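PDB 4XWW: DR2417 from Deinococcus radiodurans, which is a metal-dependent ribonuclease with 5'-3' exonuclease activity on RNA, probably acting in rRNA maturation and in mRNA maturation or decay. Local coordinates for residues E87-G92 with L400-E405; I81-H86 with A159-K164; L19-L24 with L205-S210; K32-F37 with D68-H73. One frame throughout, in Å; residues are numbered along the deposited sequence.

Contacts 1 and 2 build the two-zinc centre. The zinc ion of contact 1 (chain F) is 3.5 Å from the zinc ion of contact 2 (chain E), and one water bridges them. His89 CD2 of the first site is 3.2 Å from His84 CE1 of the second. Contacts 3 and 4 lie farther from the metals, in the body of the metallo-beta-lactamase domain. In contact 3 strands 19-23 and 205-209 face each other from two sheets; its Asp209 is probably the proton donor. In contact 4 helix 68-72 packs on the sheet that holds strands 19-23 and 34-39. Its Asn33 reaches the metal site, with ND2 3.0 Å from Asp88 O of contact 1. The centres of contacts 1 and 3 are about 11 Å apart.

Contact 1: E87-G92 with L400-E405; sequences EDHIGG and LPWHGE. With ZN (zinc ion), chain F; nucleotides of chain C.
The backbones of Asp88 and His403 stay well apart, CA to CA 10.1 Å, with the start of helix 87-90 facing the turn that follows strand 398-402, and a zinc ion bridges them. Asp88 OD2, His89 NE2 and His403 NE2 each bind it at 2.2 Å. A water at 2.0 Å from the zinc completes the four ligands and donates a hydrogen bond of 2.8 Å to OP2 of U3 in the bound RNA. With CG set between the backbone N and the carbonyl carbon (chi1 68°), Asp88 turns its carboxylate to the metal, nearly perpendicular to the His403 ring. Asp88 and His89 close the HxHxDH signature of the metallo-beta-lactamase superfamily, whose two earlier histidines hold the second zinc; His403 comes from more than 300 residues further along the chain. The two imidazoles converge on the ion through NE2, neither lying over the other, with centroids 5.5 Å apart and planes 11° from parallel. Behind the zinc, His89 ND1 is hydrogen-bonded to Asp47, a second-shell carboxylate that fixes the ring's rotation and probably makes it a stronger ligand. Trp402 meets His89 edge to edge, its CH2 3.9 Å from His89 CE1. On the RNA side, the backbone N of Glu87 donates a nearly straight hydrogen bond (172°) to OP2 of U4, 2.6 Å away, while its CG packs against the C5' of that nucleotide.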
# COMPACT_ATOMS: atom_id res chain seq x y z
N GLU A 87 11.25 -16.24 8.48
CA GLU A 87 10.95 -15.47 9.68
C GLU A 87 9.52 -15.61 10.16
O GLU A 87 9.28 -15.47 11.34
CB GLU A 87 11.27 -13.98 9.44
CG GLU A 87 12.76 -13.68 9.42
CD GLU A 87 13.42 -13.70 10.78
OE1 GLU A 87 12.71 -13.79 11.80
OE2 GLU A 87 14.66 -13.63 10.83
N ASP A 88 8.57 -15.87 9.27
CA ASP A 88 7.21 -16.06 9.78
C ASP A 88 6.97 -17.47 10.30
O ASP A 88 5.84 -17.83 10.66
CB ASP A 88 6.16 -15.72 8.70
CG ASP A 88 6.16 -16.69 7.56
OD1 ASP A 88 7.26 -17.06 7.09
OD2 ASP A 88 5.05 -17.06 7.11
N HIS A 89 8.05 -18.27 10.41
CA HIS A 89 7.96 -19.54 11.12
C HIS A 89 8.97 -19.68 12.26
O HIS A 89 8.73 -20.46 13.16
CB HIS A 89 8.12 -20.70 10.12
CG HIS A 89 7.06 -20.70 9.07
ND1 HIS A 89 5.98 -21.57 9.10
CD2 HIS A 89 6.86 -19.90 7.99
CE1 HIS A 89 5.20 -21.33 8.06
NE2 HIS A 89 5.71 -20.32 7.38
N ILE A 90 10.06 -18.91 12.25
CA ILE A 90 11.01 -19.01 13.36
C ILE A 90 11.30 -17.70 14.10
O ILE A 90 11.98 -17.72 15.12
CB ILE A 90 12.37 -19.59 12.91
CG1 ILE A 90 13.02 -18.71 11.85
CG2 ILE A 90 12.15 -20.98 12.34
CD1 ILE A 90 14.51 -18.94 11.73
N GLY A 91 10.78 -16.59 13.60
CA GLY A 91 11.15 -15.29 14.14
C GLY A 91 10.70 -14.98 15.56
O GLY A 91 11.28 -14.12 16.22
N GLY A 92 9.67 -15.68 16.02
CA GLY A 92 9.20 -15.51 17.38
C GLY A 92 9.86 -16.40 18.42
O GLY A 92 9.61 -16.25 19.61
N LEU A 400 -8.27 -28.25 6.81
CA LEU A 400 -8.02 -26.94 7.42
C LEU A 400 -7.12 -26.10 6.53
O LEU A 400 -5.90 -26.18 6.63
CB LEU A 400 -7.34 -27.08 8.79
CG LEU A 400 -8.15 -27.36 10.05
CD1 LEU A 400 -7.19 -27.40 11.24
CD2 LEU A 400 -9.19 -26.28 10.26
N PRO A 401 -7.72 -25.27 5.67
CA PRO A 401 -6.89 -24.36 4.88
C PRO A 401 -6.21 -23.35 5.81
O PRO A 401 -6.86 -22.77 6.70
CB PRO A 401 -7.89 -23.69 3.93
CG PRO A 401 -9.24 -23.94 4.57
CD PRO A 401 -9.13 -25.26 5.25
N TRP A 402 -4.92 -23.13 5.59
CA TRP A 402 -4.04 -22.51 6.57
C TRP A 402 -3.10 -21.51 5.87
O TRP A 402 -3.09 -21.46 4.64
CB TRP A 402 -3.30 -23.65 7.33
CG TRP A 402 -2.01 -23.27 7.98
CD1 TRP A 402 -1.84 -22.73 9.22
CD2 TRP A 402 -0.70 -23.42 7.42
NE1 TRP A 402 -0.51 -22.51 9.46
CE2 TRP A 402 0.21 -22.92 8.37
CE3 TRP A 402 -0.21 -23.94 6.21
CZ2 TRP A 402 1.59 -22.92 8.15
CZ3 TRP A 402 1.17 -23.92 5.98
CH2 TRP A 402 2.05 -23.41 6.95
N HIS A 403 -2.34 -20.72 6.63
CA HIS A 403 -1.35 -19.79 6.05
C HIS A 403 -2.01 -18.88 5.00
O HIS A 403 -1.59 -18.81 3.83
CB HIS A 403 -0.16 -20.57 5.44
CG HIS A 403 1.11 -19.77 5.29
ND1 HIS A 403 1.27 -18.85 4.28
CD2 HIS A 403 2.28 -19.80 5.96
CE1 HIS A 403 2.48 -18.32 4.35
NE2 HIS A 403 3.12 -18.87 5.37
N GLY A 404 -3.07 -18.20 5.42
CA GLY A 404 -3.77 -17.30 4.54
C GLY A 404 -4.74 -16.45 5.33
O GLY A 404 -5.18 -16.84 6.40
N GLU A 405 -5.06 -15.28 4.78
CA GLU A 405 -6.14 -14.46 5.31
C GLU A 405 -7.45 -15.15 4.96
O GLU A 405 -7.45 -16.05 4.14
CB GLU A 405 -6.06 -13.06 4.72
CG GLU A 405 -4.79 -12.33 5.14
CD GLU A 405 -4.53 -11.05 4.36
OE1 GLU A 405 -5.20 -10.83 3.33
OE2 GLU A 405 -3.65 -10.28 4.80
ZN ZN F . 5.23 -18.86 5.85
P U C 4 12.86 -14.42 5.28
OP1 U C 4 13.84 -15.11 4.41
OP2 U C 4 12.10 -15.19 6.28
O5' U C 4 13.66 -13.24 6.00
C5' U C 4 12.98 -12.15 6.63
C4' U C 4 12.99 -10.94 5.73
O4' U C 4 11.95 -10.02 6.18
C3' U C 4 14.28 -10.12 5.72
O3' U C 4 15.19 -10.58 4.73
C2' U C 4 13.76 -8.70 5.55
O2' U C 4 13.34 -8.38 4.24
C1' U C 4 12.51 -8.75 6.42
N1 U C 4 12.79 -8.63 7.85
C2 U C 4 12.56 -7.41 8.46
O2 U C 4 12.14 -6.44 7.85
N3 U C 4 12.85 -7.37 9.80
C4 U C 4 13.32 -8.40 10.58
O4 U C 4 13.53 -8.20 11.78
C5 U C 4 13.53 -9.63 9.89
C6 U C 4 13.26 -9.70 8.58
P U C 3 6.98 -16.13 2.99
OP1 U C 3 6.99 -17.09 1.86
OP2 U C 3 6.35 -16.51 4.27
O5' U C 3 8.48 -15.68 3.25
C5' U C 3 9.24 -15.03 2.21
C4' U C 3 10.02 -13.88 2.80
O4' U C 3 9.18 -12.69 2.82
C3' U C 3 10.50 -14.09 4.23
O3' U C 3 11.84 -13.63 4.35
C2' U C 3 9.55 -13.23 5.05
O2' U C 3 10.12 -12.75 6.25
C1' U C 3 9.26 -12.09 4.09
N1 U C 3 7.99 -11.41 4.37
C2 U C 3 8.01 -10.03 4.45
O2 U C 3 9.02 -9.37 4.29
N3 U C 3 6.80 -9.45 4.73
C4 U C 3 5.59 -10.10 4.93
O4 U C 3 4.58 -9.44 5.17
C5 U C 3 5.66 -11.52 4.83
C6 U C 3 6.83 -12.11 4.56
O HOH W 1 6.34 -19.26 4.21

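Contact 2: I81-H86 with A159-K164; sequences ILTHGH and AGYILK. With ZN (zinc ion), chain E; nucleotides of chain C.
The Tyr161 ring carries Ile81 CD1 over one face and takes Thr83 CG2 at its edge, 4.0 Å from Tyr161 CE1. Ile81 CG2 is 4.3 Å from Tyr161 CD1. The phenol is held at its far end by a hydrogen bond between OH and His172 ND1. Two further flat groups, His84 and His86, lie on the metal side of Thr83. His84 keeps Thr83 CB, His86 ND1 and the zinc-bound water close to its plane, whereas His86 has O5' of U3 over the centre of one face, 3.6 Å above the ring. These histidines open the HxHxDH signature of the metallo-beta-lactamase fold, in the loop that leaves strand 77-82, and they bind the zinc through different nitrogens: His84 NE2 and His86 ND1, both at 2.1 Å. His153 and the water supply the other ligands. Thr83 serves as second shell. A chi1 of 61° tucks its OG1 in over the backbone, where the hydroxyl accepts the N-H of His84 ND1 at 3.0 Å, in the ring plane, which settles which nitrogen of His84 faces the metal; Thr83 N in turn is hydrogen-bonded to Asp47. Through its backbone O, Thr83 also reaches the sheet that contains strand 159-165: Ala159 N donates to Thr83 O, 2.9 Å away, linking the metal-binding loop to the beginning of that strand.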
# COMPACT_ATOMS: atom_id res chain seq x y z
N ILE A 81 8.37 -28.86 16.51
CA ILE A 81 8.71 -29.11 15.12
C ILE A 81 8.94 -27.77 14.42
O ILE A 81 8.09 -26.88 14.53
CB ILE A 81 7.58 -29.86 14.39
CG1 ILE A 81 7.38 -31.25 14.99
CG2 ILE A 81 7.83 -29.95 12.89
CD1 ILE A 81 6.12 -31.90 14.49
N LEU A 82 10.07 -27.62 13.73
CA LEU A 82 10.33 -26.41 12.95
C LEU A 82 10.39 -26.77 11.46
O LEU A 82 11.29 -27.50 11.04
CB LEU A 82 11.65 -25.75 13.38
CG LEU A 82 11.79 -25.40 14.86
CD1 LEU A 82 13.07 -24.61 15.08
CD2 LEU A 82 10.58 -24.57 15.27
N THR A 83 9.43 -26.27 10.67
CA THR A 83 9.29 -26.72 9.28
C THR A 83 10.31 -26.11 8.32
O THR A 83 10.71 -26.76 7.36
CB THR A 83 7.87 -26.47 8.72
OG1 THR A 83 7.57 -25.06 8.73
CG2 THR A 83 6.80 -27.23 9.53
N HIS A 84 10.71 -24.87 8.57
CA HIS A 84 11.70 -24.17 7.73
C HIS A 84 12.09 -22.85 8.38
O HIS A 84 11.45 -22.40 9.34
CB HIS A 84 11.20 -23.94 6.29
CG HIS A 84 10.02 -23.01 6.14
ND1 HIS A 84 8.77 -23.30 6.63
CD2 HIS A 84 9.90 -21.82 5.48
CE1 HIS A 84 7.92 -22.34 6.29
NE2 HIS A 84 8.59 -21.44 5.59
N GLY A 85 13.15 -22.23 7.87
CA GLY A 85 13.78 -21.11 8.55
C GLY A 85 13.28 -19.71 8.12
O GLY A 85 13.97 -18.73 8.40
N HIS A 86 12.13 -19.61 7.46
CA HIS A 86 11.55 -18.28 7.18
C HIS A 86 11.16 -17.57 8.48
O HIS A 86 10.75 -18.21 9.44
CB HIS A 86 10.32 -18.37 6.26
CG HIS A 86 10.66 -18.40 4.81
ND1 HIS A 86 9.88 -19.04 3.88
CD2 HIS A 86 11.70 -17.87 4.12
CE1 HIS A 86 10.41 -18.91 2.68
NE2 HIS A 86 11.52 -18.19 2.80
N ALA A 159 10.19 -28.55 5.12
CA ALA A 159 9.50 -29.82 5.28
C ALA A 159 8.02 -29.65 5.45
O ALA A 159 7.55 -28.66 6.00
CB ALA A 159 10.06 -30.60 6.49
N GLY A 160 7.30 -30.66 4.98
CA GLY A 160 5.98 -30.97 5.50
C GLY A 160 6.16 -32.11 6.50
O GLY A 160 7.27 -32.65 6.68
N TYR A 161 5.08 -32.47 7.18
CA TYR A 161 5.17 -33.61 8.09
C TYR A 161 3.84 -34.34 8.21
O TYR A 161 2.77 -33.78 7.97
CB TYR A 161 5.66 -33.18 9.50
CG TYR A 161 4.73 -32.20 10.16
CD1 TYR A 161 4.87 -30.84 9.94
CD2 TYR A 161 3.68 -32.63 10.97
CE1 TYR A 161 3.99 -29.93 10.51
CE2 TYR A 161 2.81 -31.73 11.55
CZ TYR A 161 2.97 -30.38 11.32
OH TYR A 161 2.10 -29.49 11.89
N ILE A 162 3.93 -35.61 8.57
CA ILE A 162 2.77 -36.38 8.96
C ILE A 162 2.82 -36.60 10.46
O ILE A 162 3.79 -37.16 10.99
CB ILE A 162 2.71 -37.72 8.22
CG1 ILE A 162 2.68 -37.43 6.72
CG2 ILE A 162 1.50 -38.52 8.70
CD1 ILE A 162 2.78 -38.62 5.80
N LEU A 163 1.79 -36.10 11.14
CA LEU A 163 1.66 -36.28 12.57
C LEU A 163 0.71 -37.42 12.84
O LEU A 163 -0.48 -37.33 12.56
CB LEU A 163 1.15 -34.99 13.23
CG LEU A 163 1.20 -35.00 14.75
CD1 LEU A 163 2.65 -35.02 15.23
CD2 LEU A 163 0.45 -33.81 15.34
N LYS A 164 1.26 -38.50 13.38
CA LYS A 164 0.50 -39.72 13.62
C LYS A 164 0.02 -39.69 15.05
O LYS A 164 0.82 -39.53 15.97
CB LYS A 164 1.36 -40.94 13.32
CG LYS A 164 1.98 -40.88 11.91
CD LYS A 164 3.13 -41.86 11.69
CE LYS A 164 3.81 -41.57 10.35
NZ LYS A 164 4.87 -42.57 10.00
ZN ZN E . 8.04 -20.03 4.08
P U C 3 6.98 -16.13 2.99
OP1 U C 3 6.99 -17.09 1.86
OP2 U C 3 6.35 -16.51 4.27
O5' U C 3 8.48 -15.68 3.25
C5' U C 3 9.24 -15.03 2.21
C4' U C 3 10.02 -13.88 2.80
O4' U C 3 9.18 -12.69 2.82
C3' U C 3 10.50 -14.09 4.23
O3' U C 3 11.84 -13.63 4.35
C2' U C 3 9.55 -13.23 5.05
O2' U C 3 10.12 -12.75 6.25
C1' U C 3 9.26 -12.09 4.09
N1 U C 3 7.99 -11.41 4.37
C2 U C 3 8.01 -10.03 4.45
O2 U C 3 9.02 -9.37 4.29
N3 U C 3 6.80 -9.45 4.73
C4 U C 3 5.59 -10.10 4.93
O4 U C 3 4.58 -9.44 5.17
C5 U C 3 5.66 -11.52 4.83
C6 U C 3 6.83 -12.11 4.56
P U C 4 12.86 -14.42 5.28
OP1 U C 4 13.84 -15.11 4.41
OP2 U C 4 12.10 -15.19 6.28
O5' U C 4 13.66 -13.24 6.00
C5' U C 4 12.98 -12.15 6.63
C4' U C 4 12.99 -10.94 5.73
O4' U C 4 11.95 -10.02 6.18
C3' U C 4 14.28 -10.12 5.72
O3' U C 4 15.19 -10.58 4.73
C2' U C 4 13.76 -8.70 5.55
O2' U C 4 13.34 -8.38 4.24
C1' U C 4 12.51 -8.75 6.42
N1 U C 4 12.79 -8.63 7.85
C2 U C 4 12.56 -7.41 8.46
O2 U C 4 12.14 -6.44 7.85
N3 U C 4 12.85 -7.37 9.80
C4 U C 4 13.32 -8.40 10.58
O4 U C 4 13.53 -8.20 11.78
C5 U C 4 13.53 -9.63 9.89
C6 U C 4 13.26 -9.70 8.58
O HOH W 1 6.34 -19.26 4.21

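Contact 3: L19-L24 with L205-S210; sequences LEVIPL and LLISDS
Val21 makes all the apolar contact that joins these strands, one methyl for each partner. Its CG2 lies 4.0 Å from CD2 of Leu205, and its CG1 comes within 4.5 Å of CD1 of Ile207, a looser touch. The valine holds CG1 anti to the backbone N (chi1 -178°), which spreads its two methyls toward successive inward-facing residues of strand 205-209. Leu205 crosses Val21 at a slant and meets it with a single branch. The buried area is small, 82 Å² over both sides, and the backbones remain 10.2 Å apart between the CA atoms of Val21 and Leu205. That spacing suits two sheets laid face to face, with the strands running in roughly the same direction. Polar interactions belong to the far end of segment 205-210 and turn to other partners. Asp209, probably the proton donor of the reaction, has OD2 hydrogen-bonded to His381 ND1 and to the backbone N of Phe176, while OD1 pairs with Thr211 OG1. Ser210 OG bonds to His412 ND1 and to Trp402 O. The contact lies between the central sheets of the metallo-beta-lactamase sandwich: strand 19-23 sits between strands 34-39 and 433-438 in one, and strand 205-209 between strands 168-172 and 398-402 in the other, with Val170 and His172 beside Ile207 and Phe37 beside Val21.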
# COMPACT_ATOMS: atom_id res chain seq x y z
N LEU A 19 -8.13 -35.30 19.47
CA LEU A 19 -7.00 -34.43 19.20
C LEU A 19 -7.54 -33.01 19.16
O LEU A 19 -8.61 -32.78 18.60
CB LEU A 19 -6.33 -34.82 17.88
CG LEU A 19 -5.07 -34.06 17.46
CD1 LEU A 19 -3.94 -34.37 18.41
CD2 LEU A 19 -4.68 -34.40 16.01
N GLU A 20 -6.84 -32.07 19.78
CA GLU A 20 -7.16 -30.66 19.60
C GLU A 20 -6.08 -30.07 18.73
O GLU A 20 -4.89 -30.23 19.01
CB GLU A 20 -7.25 -29.91 20.93
CG GLU A 20 -8.28 -30.49 21.90
CD GLU A 20 -8.27 -29.83 23.26
OE1 GLU A 20 -7.22 -29.26 23.65
OE2 GLU A 20 -9.30 -29.88 23.95
N VAL A 21 -6.50 -29.43 17.65
CA VAL A 21 -5.60 -28.64 16.84
C VAL A 21 -5.89 -27.19 17.21
O VAL A 21 -7.00 -26.71 17.01
CB VAL A 21 -5.82 -28.86 15.34
CG1 VAL A 21 -4.82 -28.03 14.51
CG2 VAL A 21 -5.68 -30.32 14.99
N ILE A 22 -4.92 -26.51 17.82
CA ILE A 22 -5.14 -25.16 18.31
C ILE A 22 -4.14 -24.20 17.66
O ILE A 22 -3.02 -24.04 18.14
CB ILE A 22 -5.00 -25.11 19.86
CG1 ILE A 22 -5.85 -26.23 20.50
CG2 ILE A 22 -5.38 -23.73 20.39
CD1 ILE A 22 -5.64 -26.39 22.01
N PRO A 23 -4.54 -23.59 16.54
CA PRO A 23 -3.69 -22.55 15.92
C PRO A 23 -3.55 -21.36 16.85
O PRO A 23 -4.57 -20.85 17.32
CB PRO A 23 -4.45 -22.18 14.65
CG PRO A 23 -5.87 -22.53 14.93
CD PRO A 23 -5.81 -23.76 15.81
N LEU A 24 -2.33 -20.93 17.14
CA LEU A 24 -2.13 -19.73 17.95
C LEU A 24 -1.70 -18.56 17.07
O LEU A 24 -1.68 -17.42 17.52
CB LEU A 24 -1.11 -19.96 19.07
CG LEU A 24 -1.56 -20.90 20.19
CD1 LEU A 24 -0.46 -21.08 21.28
CD2 LEU A 24 -2.89 -20.44 20.82
N LEU A 205 -6.82 -35.59 8.51
CA LEU A 205 -6.87 -34.14 8.39
C LEU A 205 -5.73 -33.64 7.53
O LEU A 205 -4.57 -33.99 7.75
CB LEU A 205 -6.79 -33.48 9.77
CG LEU A 205 -6.64 -31.96 9.77
CD1 LEU A 205 -7.89 -31.31 9.21
CD2 LEU A 205 -6.37 -31.50 11.19
N LEU A 206 -6.07 -32.82 6.54
CA LEU A 206 -5.06 -32.10 5.77
C LEU A 206 -5.00 -30.62 6.20
O LEU A 206 -6.04 -29.95 6.33
CB LEU A 206 -5.36 -32.19 4.28
CG LEU A 206 -4.50 -31.26 3.39
CD1 LEU A 206 -3.04 -31.77 3.33
CD2 LEU A 206 -5.09 -31.19 1.98
N ILE A 207 -3.79 -30.14 6.46
CA ILE A 207 -3.54 -28.72 6.68
C ILE A 207 -2.66 -28.22 5.53
O ILE A 207 -1.54 -28.71 5.34
CB ILE A 207 -2.86 -28.48 8.06
CG1 ILE A 207 -3.68 -29.11 9.20
CG2 ILE A 207 -2.64 -26.97 8.32
CD1 ILE A 207 -2.97 -29.00 10.54
N SER A 208 -3.14 -27.22 4.77
CA SER A 208 -2.42 -26.85 3.55
C SER A 208 -2.32 -25.34 3.36
O SER A 208 -3.18 -24.56 3.77
CB SER A 208 -3.09 -27.51 2.34
OG SER A 208 -2.36 -27.31 1.14
N ASP A 209 -1.23 -24.98 2.70
CA ASP A 209 -0.81 -23.60 2.48
C ASP A 209 -1.74 -22.87 1.51
O ASP A 209 -1.81 -23.23 0.34
CB ASP A 209 0.63 -23.66 1.95
CG ASP A 209 1.23 -22.29 1.63
OD1 ASP A 209 0.60 -21.23 1.87
OD2 ASP A 209 2.39 -22.30 1.16
N SER A 210 -2.44 -21.84 1.98
CA SER A 210 -3.44 -21.18 1.15
C SER A 210 -2.97 -19.89 0.49
O SER A 210 -3.76 -19.21 -0.15
CB SER A 210 -4.70 -20.84 1.97
OG SER A 210 -5.14 -21.97 2.71

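Contact 4: K32-F37 with D68-H73; sequences KNITVF and DYLLEH
Strand 34-37 and helix 68-72, which meet through Val36 and Leu70, pass at 11.0 Å between axes with their directions 36° apart; the CA atoms of Val36 and Leu70 are 8.6 Å from each other. Leu70 carries most of the helix side of the contact, with both branches. Its CD1 meets CD1 of Ile34 tip to tip at 4.0 Å, and its CD2 lies 3.7 Å from CG2 of Val36, the two side chains sliding past one another in opposite directions. Ile34 gets there by extension: with CG1 anti to the backbone N (chi1 173°) and chi2 extended as well, CD1 is carried out to meet the leucine. This is the helix-on-sheet layer of the four-layered alpha-beta/beta-alpha metallo-beta-lactamase sandwich. Ile34 and Val36 face the outer helix, while Phe37 points to the opposite side of the sheet and packs there against Tyr161 and Leu163. The second methyl of Val36, CG1, approaches the Tyr69 ring obliquely, 3.9 Å from CE2. One face of that ring is covered by His73, one turn further on, whose CD2 stands 3.6 Å above its centre. Around the same patch Leu24 touches both Ile34 and Val36, and the Tyr69 side chain touches Glu20 and Ile22 of the neighbouring strand 19-23.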
# COMPACT_ATOMS: atom_id res chain seq x y z
N LYS A 32 3.42 -14.96 11.61
CA LYS A 32 3.56 -15.54 12.95
C LYS A 32 2.89 -16.90 13.13
O LYS A 32 2.10 -17.11 14.05
CB LYS A 32 3.07 -14.56 14.05
CG LYS A 32 1.62 -14.06 13.98
CD LYS A 32 1.39 -13.00 15.10
CE LYS A 32 0.06 -12.25 14.95
NZ LYS A 32 -1.10 -13.18 15.11
N ASN A 33 3.26 -17.84 12.27
CA ASN A 33 2.74 -19.19 12.33
C ASN A 33 3.14 -19.91 13.60
O ASN A 33 4.32 -19.92 13.98
CB ASN A 33 3.22 -19.94 11.09
CG ASN A 33 2.62 -19.38 9.82
OD1 ASN A 33 1.47 -19.61 9.54
ND2 ASN A 33 3.39 -18.60 9.08
N ILE A 34 2.16 -20.53 14.25
CA ILE A 34 2.40 -21.38 15.40
C ILE A 34 1.13 -22.20 15.66
O ILE A 34 0.03 -21.66 15.84
CB ILE A 34 2.83 -20.59 16.67
CG1 ILE A 34 2.88 -21.54 17.88
CG2 ILE A 34 1.90 -19.38 16.92
CD1 ILE A 34 3.62 -20.97 19.09
N THR A 35 1.30 -23.52 15.67
CA THR A 35 0.18 -24.44 15.80
C THR A 35 0.45 -25.44 16.92
O THR A 35 1.53 -26.07 16.99
CB THR A 35 -0.08 -25.19 14.49
OG1 THR A 35 -0.20 -24.23 13.43
CG2 THR A 35 -1.35 -26.01 14.58
N VAL A 36 -0.54 -25.58 17.79
CA VAL A 36 -0.48 -26.48 18.92
C VAL A 36 -1.32 -27.71 18.61
O VAL A 36 -2.44 -27.60 18.12
CB VAL A 36 -0.99 -25.78 20.21
CG1 VAL A 36 -1.15 -26.75 21.34
CG2 VAL A 36 -0.03 -24.65 20.59
N PHE A 37 -0.75 -28.88 18.89
CA PHE A 37 -1.48 -30.15 18.88
C PHE A 37 -1.56 -30.69 20.29
O PHE A 37 -0.54 -30.81 20.96
CB PHE A 37 -0.81 -31.16 17.95
CG PHE A 37 -0.85 -30.76 16.50
CD1 PHE A 37 -1.94 -31.08 15.72
CD2 PHE A 37 0.20 -30.06 15.94
CE1 PHE A 37 -1.99 -30.69 14.37
CE2 PHE A 37 0.16 -29.68 14.60
CZ PHE A 37 -0.93 -30.00 13.82
N ASP A 68 -0.15 -17.21 26.00
CA ASP A 68 -0.89 -17.50 27.24
C ASP A 68 -1.21 -18.99 27.37
O ASP A 68 -1.05 -19.58 28.44
CB ASP A 68 -2.21 -16.73 27.29
CG ASP A 68 -2.03 -15.24 27.14
OD1 ASP A 68 -1.24 -14.81 26.28
OD2 ASP A 68 -2.68 -14.48 27.89
N TYR A 69 -1.66 -19.59 26.27
CA TYR A 69 -2.04 -21.00 26.31
C TYR A 69 -0.86 -21.90 26.68
O TYR A 69 -1.00 -22.80 27.51
CB TYR A 69 -2.63 -21.45 24.97
CG TYR A 69 -3.09 -22.89 24.97
CD1 TYR A 69 -4.36 -23.24 25.42
CD2 TYR A 69 -2.25 -23.90 24.54
CE1 TYR A 69 -4.77 -24.57 25.43
CE2 TYR A 69 -2.65 -25.21 24.54
CZ TYR A 69 -3.90 -25.55 24.98
OH TYR A 69 -4.28 -26.87 24.99
N LEU A 70 0.29 -21.67 26.05
CA LEU A 70 1.48 -22.48 26.30
C LEU A 70 2.01 -22.31 27.71
O LEU A 70 2.51 -23.26 28.31
CB LEU A 70 2.58 -22.14 25.28
CG LEU A 70 2.20 -22.43 23.83
CD1 LEU A 70 3.34 -22.12 22.86
CD2 LEU A 70 1.80 -23.87 23.71
N LEU A 71 1.89 -21.10 28.25
CA LEU A 71 2.29 -20.85 29.62
C LEU A 71 1.42 -21.63 30.59
O LEU A 71 1.91 -22.18 31.57
CB LEU A 71 2.21 -19.35 29.94
CG LEU A 71 3.19 -18.51 29.13
CD1 LEU A 71 2.84 -17.03 29.23
CD2 LEU A 71 4.61 -18.75 29.62
N GLU A 72 0.12 -21.67 30.32
CA GLU A 72 -0.80 -22.37 31.20
C GLU A 72 -0.48 -23.86 31.23
O GLU A 72 -0.63 -24.52 32.26
CB GLU A 72 -2.25 -22.15 30.78
CG GLU A 72 -3.23 -23.02 31.55
CD GLU A 72 -4.68 -22.73 31.21
OE1 GLU A 72 -4.96 -21.65 30.65
OE2 GLU A 72 -5.54 -23.59 31.51
N HIS A 73 -0.04 -24.38 30.09
CA HIS A 73 0.13 -25.82 29.92
C HIS A 73 1.58 -26.22 29.66
O HIS A 73 1.84 -27.23 29.01
CB HIS A 73 -0.75 -26.31 28.78
CG HIS A 73 -2.20 -26.03 28.98
ND1 HIS A 73 -3.03 -26.85 29.72
CD2 HIS A 73 -2.99 -25.02 28.52
CE1 HIS A 73 -4.26 -26.35 29.71
NE2 HIS A 73 -4.25 -25.24 28.98